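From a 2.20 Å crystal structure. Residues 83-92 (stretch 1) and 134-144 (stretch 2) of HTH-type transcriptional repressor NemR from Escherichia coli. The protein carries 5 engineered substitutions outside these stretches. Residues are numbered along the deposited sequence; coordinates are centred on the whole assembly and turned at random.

Stretch 1 (83-92) NYRDRILAYY
Stretch 2, residues 134-144: GVIALLSQALE

Packing of two helices in the NemR repressor, residues 84-92 against 134-144 of the same chain. The apolar centre is built on Ile 88, a buried residue whose CA-to-CB bond points toward the second helix. With chi1 at -72° (m) and chi2 at 168° (t), its CD1 lies 4.0 Å from CB of Ala 142 and 3.5 Å from CD2 of Leu 143. Ala 142 points its CB sideways, and its small side chain still meets the isoleucine. Leu 143 starts away from the first helix, but its m,t rotamer (-67°, 160°) brings the end of the side chain back to Ile 88.

One turn further along the first helix, Tyr 91 (chi1 170°, t; chi2 67°) points toward the partner and offers one ring face to Leu 139, itself directed toward the first helix in an m,t rotamer (-68°, 168°). Leu 139 CD2 sits 4.1 Å from the centroid of the Tyr 91 ring and 17° off the ring normal, a CH-pi contact; its nearest ring atom is Tyr 91 CD2, at 3.9 Å. Towards the phenol end, Val 135 (chi1 172°, t) brings CG1 to 4.3 Å from Tyr 91 CZ and 3.7 Å from Tyr 91 OH.

The helices run roughly antiparallel, their N-to-C directions 152° apart (signed crossing angle -152°), with axes 9.6 Å apart at closest approach. In register, Ile 88 CA lies 7.4 Å from Leu 139 CA, whereas Tyr 84 CA and Ala 142 CA are only 6.0 Å apart. At that close point Tyr 84 (chi1 -66°, m; chi2 -72°) sets its CB 3.7 Å from Ala 142 O. This oxygen lies obliquely to the tyrosine ring. No hydrogen bond crosses between the stretches; the contact, burying 321 Å² over both sides, rests on packing.

Both backbones are helical, with phi near -65° and psi near -40°. Successive i to i+4 bonds include Ile 88 N to Tyr 84 O (3.1 Å) and Leu 143 N to Leu 139 O (3.0 Å). At the polar edge, beyond reach of the second helix, Asn 83 (phi/psi -89°/179°; chi1 62°, p; chi2 26°) caps the first helix. Its OD1 accepts from Asp 86 N at 2.9 Å, while Asn 83 N donates to Asp 86 OD2 at 3.1 Å, Asp 86 having chi1 -61° (m). The capping bond satisfies Asp 86 N, an amide of the helix's first turn; the return bond from Asn 83 N makes the pair reciprocal.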

ATOM      1  N   ASN A  83     -15.947 -20.437  13.202  1.00 61.92           N
ATOM      2  CA  ASN A  83     -16.928 -19.902  12.260  1.00 53.21           C
ATOM      3  C   ASN A  83     -16.332 -18.899  11.276  1.00 53.18           C
ATOM      4  O   ASN A  83     -15.126 -18.595  11.327  1.00 53.87           O
ATOM      5  CB  ASN A  83     -18.164 -19.325  12.991  1.00 58.97           C
ATOM      6  CG  ASN A  83     -17.828 -18.141  13.922  1.00 60.84           C
ATOM      7  OD1 ASN A  83     -16.841 -17.419  13.731  1.00 51.93           O
ATOM      8  ND2 ASN A  83     -18.683 -17.927  14.923  1.00 53.70           N
ATOM      9  N   TYR A  84     -17.164 -18.383  10.377  1.00 47.37           N
ATOM     10  CA  TYR A  84     -16.653 -17.466   9.359  1.00 51.61           C
ATOM     11  C   TYR A  84     -16.064 -16.193   9.945  1.00 51.65           C
ATOM     12  O   TYR A  84     -15.190 -15.599   9.342  1.00 47.90           O
ATOM     13  CB  TYR A  84     -17.718 -17.138   8.321  1.00 44.48           C
ATOM     14  CG  TYR A  84     -18.099 -18.345   7.517  1.00 58.00           C
ATOM     15  CD1 TYR A  84     -17.229 -18.869   6.577  1.00 45.22           C
ATOM     16  CD2 TYR A  84     -19.319 -18.983   7.720  1.00 56.64           C
ATOM     17  CE1 TYR A  84     -17.560 -19.986   5.848  1.00 53.65           C
ATOM     18  CE2 TYR A  84     -19.660 -20.098   6.991  1.00 59.78           C
ATOM     19  CZ  TYR A  84     -18.778 -20.598   6.061  1.00 61.25           C
ATOM     20  OH  TYR A  84     -19.124 -21.713   5.336  1.00 72.45           O
ATOM     21  N   ARG A  85     -16.544 -15.763  11.107  1.00 52.47           N
ATOM     22  CA  ARG A  85     -15.955 -14.581  11.705  1.00 45.21           C
ATOM     23  C   ARG A  85     -14.540 -14.923  12.189  1.00 53.65           C
ATOM     24  O   ARG A  85     -13.598 -14.161  11.926  1.00 42.11           O
ATOM     25  CB  ARG A  85     -16.816 -14.021  12.838  1.00 46.41           C
ATOM     26  CG  ARG A  85     -16.233 -12.767  13.470  1.00 44.33           C
ATOM     27  CD  ARG A  85     -17.175 -12.109  14.446  1.00 45.83           C
ATOM     28  NE  ARG A  85     -16.561 -10.958  15.106  1.00 45.72           N
ATOM     29  CZ  ARG A  85     -15.712 -11.043  16.129  1.00 46.91           C
ATOM     30  NH1 ARG A  85     -15.355 -12.227  16.617  1.00 48.24           N
ATOM     31  NH2 ARG A  85     -15.215  -9.941  16.673  1.00 47.10           N
ATOM     32  N   ASP A  86     -14.393 -16.066  12.869  1.00 45.44           N
ATOM     33  CA  ASP A  86     -13.084 -16.517  13.341  1.00 47.91           C
ATOM     34  C   ASP A  86     -12.088 -16.633  12.189  1.00 44.27           C
ATOM     35  O   ASP A  86     -10.906 -16.291  12.323  1.00 44.75           O
ATOM     36  CB  ASP A  86     -13.195 -17.881  14.020  1.00 56.41           C
ATOM     37  CG  ASP A  86     -14.104 -17.865  15.238  1.00 65.79           C
ATOM     38  OD1 ASP A  86     -14.224 -16.805  15.899  1.00 62.29           O
ATOM     39  OD2 ASP A  86     -14.685 -18.933  15.539  1.00 74.86           O
ATOM     40  N   ARG A  87     -12.564 -17.133  11.056  1.00 45.35           N
ATOM     41  CA  ARG A  87     -11.686 -17.355   9.917  1.00 52.23           C
ATOM     42  C   ARG A  87     -11.226 -16.038   9.303  1.00 46.30           C
ATOM     43  O   ARG A  87     -10.065 -15.877   8.960  1.00 46.92           O
ATOM     44  CB  ARG A  87     -12.370 -18.248   8.885  1.00 55.90           C
ATOM     45  CG  ARG A  87     -12.606 -19.658   9.408  1.00 61.46           C
ATOM     46  CD  ARG A  87     -13.519 -20.431   8.477  1.00 65.52           C
ATOM     47  NE  ARG A  87     -14.231 -21.496   9.175  1.00 75.89           N
ATOM     48  CZ  ARG A  87     -14.944 -22.443   8.575  1.00 76.27           C
ATOM     49  NH1 ARG A  87     -15.037 -22.468   7.250  1.00 69.14           N
ATOM     50  NH2 ARG A  87     -15.556 -23.369   9.301  1.00 80.78           N
ATOM     51  N   ILE A  88     -12.139 -15.086   9.194  1.00 44.35           N
ATOM     52  CA  ILE A  88     -11.763 -13.766   8.722  1.00 48.29           C
ATOM     53  C   ILE A  88     -10.731 -13.107   9.641  1.00 52.07           C
ATOM     54  O   ILE A  88      -9.736 -12.552   9.150  1.00 48.75           O
ATOM     55  CB  ILE A  88     -12.989 -12.885   8.518  1.00 47.64           C
ATOM     56  CG1 ILE A  88     -13.741 -13.372   7.284  1.00 40.68           C
ATOM     57  CG2 ILE A  88     -12.590 -11.429   8.330  1.00 50.15           C
ATOM     58  CD1 ILE A  88     -15.120 -12.781   7.131  1.00 37.45           C
ATOM     59  N   LEU A  89     -10.934 -13.187  10.959  1.00 41.61           N
ATOM     60  CA  LEU A  89      -9.969 -12.614  11.881  1.00 45.22           C
ATOM     61  C   LEU A  89      -8.610 -13.293  11.715  1.00 46.16           C
ATOM     62  O   LEU A  89      -7.566 -12.658  11.876  1.00 45.52           O
ATOM     63  CB  LEU A  89     -10.450 -12.722  13.330  1.00 50.21           C
ATOM     64  CG  LEU A  89     -11.757 -11.987  13.623  1.00 51.50           C
ATOM     65  CD1 LEU A  89     -12.107 -12.058  15.092  1.00 54.46           C
ATOM     66  CD2 LEU A  89     -11.694 -10.541  13.171  1.00 54.38           C
ATOM     67  N   ALA A  90      -8.626 -14.582  11.382  1.00 44.95           N
ATOM     68  CA  ALA A  90      -7.391 -15.344  11.263  1.00 50.78           C
ATOM     69  C   ALA A  90      -6.543 -14.835  10.080  1.00 53.16           C
ATOM     70  O   ALA A  90      -5.311 -14.890  10.112  1.00 48.56           O
ATOM     71  CB  ALA A  90      -7.697 -16.828  11.131  1.00 42.86           C
ATOM     72  N   TYR A  91      -7.224 -14.343   9.049  1.00 50.93           N
ATOM     73  CA  TYR A  91      -6.581 -13.732   7.897  1.00 53.68           C
ATOM     74  C   TYR A  91      -5.710 -12.590   8.369  1.00 51.05           C
ATOM     75  O   TYR A  91      -4.547 -12.495   7.977  1.00 47.79           O
ATOM     76  CB  TYR A  91      -7.651 -13.241   6.918  1.00 50.69           C
ATOM     77  CG  TYR A  91      -7.204 -12.356   5.762  1.00 51.58           C
ATOM     78  CD1 TYR A  91      -6.399 -12.850   4.737  1.00 43.39           C
ATOM     79  CD2 TYR A  91      -7.662 -11.043   5.659  1.00 54.91           C
ATOM     80  CE1 TYR A  91      -6.028 -12.038   3.657  1.00 48.36           C
ATOM     81  CE2 TYR A  91      -7.301 -10.228   4.605  1.00 50.83           C
ATOM     82  CZ  TYR A  91      -6.486 -10.724   3.599  1.00 53.10           C
ATOM     83  OH  TYR A  91      -6.143  -9.890   2.541  1.00 43.00           O
ATOM     84  N   TYR A  92      -6.241 -11.730   9.230  1.00 37.60           N
ATOM     85  CA  TYR A  92      -5.393 -10.675   9.760  1.00 38.19           C
ATOM     86  C   TYR A  92      -4.373 -11.183  10.773  1.00 44.20           C
ATOM     87  O   TYR A  92      -3.267 -10.637  10.866  1.00 42.47           O
ATOM     88  CB  TYR A  92      -6.219  -9.541  10.342  1.00 47.76           C
ATOM     89  CG  TYR A  92      -6.950  -8.736   9.308  1.00 46.82           C
ATOM     90  CD1 TYR A  92      -6.358  -7.628   8.705  1.00 44.01           C
ATOM     91  CD2 TYR A  92      -8.241  -9.070   8.944  1.00 36.07           C
ATOM     92  CE1 TYR A  92      -7.045  -6.881   7.744  1.00 40.55           C
ATOM     93  CE2 TYR A  92      -8.926  -8.342   7.991  1.00 37.25           C
ATOM     94  CZ  TYR A  92      -8.330  -7.244   7.404  1.00 38.15           C
ATOM     95  OH  TYR A  92      -9.028  -6.522   6.468  1.00 39.58           O
ATOM     96  N   GLY A 134      -9.059 -12.241  -6.886  1.00 36.53           N
ATOM     97  CA  GLY A 134      -9.212 -13.541  -6.254  1.00 36.74           C
ATOM     98  C   GLY A 134      -9.294 -13.460  -4.731  1.00 43.94           C
ATOM     99  O   GLY A 134     -10.127 -14.131  -4.113  1.00 42.81           O
ATOM    100  N   VAL A 135      -8.438 -12.652  -4.108  1.00 37.09           N
ATOM    101  CA  VAL A 135      -8.457 -12.572  -2.643  1.00 33.97           C
ATOM    102  C   VAL A 135      -9.765 -11.937  -2.183  1.00 45.15           C
ATOM    103  O   VAL A 135     -10.415 -12.407  -1.255  1.00 41.82           O
ATOM    104  CB  VAL A 135      -7.279 -11.750  -2.082  1.00 37.74           C
ATOM    105  CG1 VAL A 135      -7.438 -11.507  -0.559  1.00 33.01           C
ATOM    106  CG2 VAL A 135      -5.921 -12.427  -2.386  1.00 36.86           C
ATOM    107  N   ILE A 136     -10.131 -10.855  -2.852  1.00 33.53           N
ATOM    108  CA  ILE A 136     -11.306 -10.097  -2.511  1.00 40.71           C
ATOM    109  C   ILE A 136     -12.547 -10.979  -2.630  1.00 44.50           C
ATOM    110  O   ILE A 136     -13.409 -10.966  -1.757  1.00 34.89           O
ATOM    111  CB  ILE A 136     -11.428  -8.861  -3.412  1.00 39.49           C
ATOM    112  CG1 ILE A 136     -10.322  -7.855  -3.043  1.00 40.17           C
ATOM    113  CG2 ILE A 136     -12.809  -8.240  -3.268  1.00 33.99           C
ATOM    114  CD1 ILE A 136     -10.103  -6.751  -4.079  1.00 33.75           C
ATOM    115  N   ALA A 137     -12.617 -11.770  -3.693  1.00 35.16           N
ATOM    116  CA  ALA A 137     -13.784 -12.623  -3.906  1.00 50.49           C
ATOM    117  C   ALA A 137     -13.870 -13.709  -2.827  1.00 45.03           C
ATOM    118  O   ALA A 137     -14.959 -14.060  -2.409  1.00 37.44           O
ATOM    119  CB  ALA A 137     -13.795 -13.225  -5.327  1.00 37.76           C
ATOM    120  N   LEU A 138     -12.736 -14.212  -2.347  1.00 37.55           N
ATOM    121  CA  LEU A 138     -12.776 -15.184  -1.256  1.00 42.27           C
ATOM    122  C   LEU A 138     -13.292 -14.562   0.055  1.00 44.96           C
ATOM    123  O   LEU A 138     -14.118 -15.170   0.762  1.00 41.98           O
ATOM    124  CB  LEU A 138     -11.412 -15.836  -1.049  1.00 44.55           C
ATOM    125  CG  LEU A 138     -11.019 -16.879  -2.098  1.00 50.44           C
ATOM    126  CD1 LEU A 138      -9.561 -17.284  -1.930  1.00 43.97           C
ATOM    127  CD2 LEU A 138     -11.941 -18.102  -2.016  1.00 48.95           C
ATOM    128  N   LEU A 139     -12.803 -13.363   0.367  1.00 38.21           N
ATOM    129  CA  LEU A 139     -13.224 -12.634   1.562  1.00 36.86           C
ATOM    130  C   LEU A 139     -14.715 -12.302   1.489  1.00 35.14           C
ATOM    131  O   LEU A 139     -15.432 -12.382   2.492  1.00 36.75           O
ATOM    132  CB  LEU A 139     -12.406 -11.348   1.718  1.00 35.76           C
ATOM    133  CG  LEU A 139     -10.921 -11.514   2.044  1.00 38.03           C
ATOM    134  CD1 LEU A 139     -10.171 -10.191   1.888  1.00 35.84           C
ATOM    135  CD2 LEU A 139     -10.729 -12.067   3.441  1.00 39.12           C
ATOM    136  N   SER A 140     -15.166 -11.937   0.296  1.00 35.31           N
ATOM    137  CA  SER A 140     -16.563 -11.605   0.041  1.00 36.23           C
ATOM    138  C   SER A 140     -17.470 -12.801   0.282  1.00 49.13           C
ATOM    139  O   SER A 140     -18.527 -12.663   0.904  1.00 38.61           O
ATOM    140  CB  SER A 140     -16.740 -11.138  -1.399  1.00 36.53           C
ATOM    141  OG  SER A 140     -18.030 -10.611  -1.582  1.00 42.28           O
ATOM    142  N   GLN A 141     -17.059 -13.969  -0.209  1.00 42.87           N
ATOM    143  CA  GLN A 141     -17.861 -15.172  -0.028  1.00 46.86           C
ATOM    144  C   GLN A 141     -17.948 -15.530   1.464  1.00 48.59           C
ATOM    145  O   GLN A 141     -19.018 -15.924   1.959  1.00 46.39           O
ATOM    146  CB  GLN A 141     -17.293 -16.328  -0.855  1.00 51.24           C
ATOM    147  CG  GLN A 141     -18.193 -17.556  -0.904  1.00 59.74           C
ATOM    148  CD  GLN A 141     -19.591 -17.258  -1.460  1.00 76.10           C
ATOM    149  OE1 GLN A 141     -19.749 -16.985  -2.655  1.00 84.24           O
ATOM    150  NE2 GLN A 141     -20.615 -17.310  -0.591  1.00 69.61           N
ATOM    151  N   ALA A 142     -16.829 -15.360   2.180  1.00 45.59           N
ATOM    152  CA  ALA A 142     -16.789 -15.631   3.624  1.00 41.20           C
ATOM    153  C   ALA A 142     -17.755 -14.726   4.370  1.00 41.94           C
ATOM    154  O   ALA A 142     -18.456 -15.175   5.286  1.00 41.29           O
ATOM    155  CB  ALA A 142     -15.367 -15.451   4.181  1.00 39.87           C
ATOM    156  N   LEU A 143     -17.778 -13.448   3.995  1.00 38.64           N
ATOM    157  CA  LEU A 143     -18.672 -12.497   4.643  1.00 45.64           C
ATOM    158  C   LEU A 143     -20.138 -12.894   4.421  1.00 51.16           C
ATOM    159  O   LEU A 143     -20.938 -12.853   5.356  1.00 47.77           O
ATOM    160  CB  LEU A 143     -18.412 -11.071   4.162  1.00 37.66           C
ATOM    161  CG  LEU A 143     -17.053 -10.477   4.582  1.00 43.63           C
ATOM    162  CD1 LEU A 143     -16.689  -9.321   3.677  1.00 35.35           C
ATOM    163  CD2 LEU A 143     -17.054 -10.030   6.047  1.00 39.14           C
ATOM    164  N   GLU A 144     -20.472 -13.277   3.190  1.00 41.27           N
ATOM    165  CA  GLU A 144     -21.843 -13.637   2.833  1.00 47.79           C
ATOM    166  C   GLU A 144     -22.261 -14.903   3.585  1.00 45.26           C
ATOM    167  O   GLU A 144     -23.329 -14.939   4.199  1.00 46.98           O
ATOM    168  CB  GLU A 144     -21.965 -13.820   1.316  1.00 43.76           C
ATOM    169  CG  GLU A 144     -23.323 -14.308   0.832  1.00 46.35           C
ATOM    170  CD  GLU A 144     -24.438 -13.307   1.071  1.00 61.26           C
ATOM    171  OE1 GLU A 144     -25.622 -13.712   1.010  1.00 64.76           O
ATOM    172  OE2 GLU A 144     -24.142 -12.118   1.311  1.00 54.31           O
TER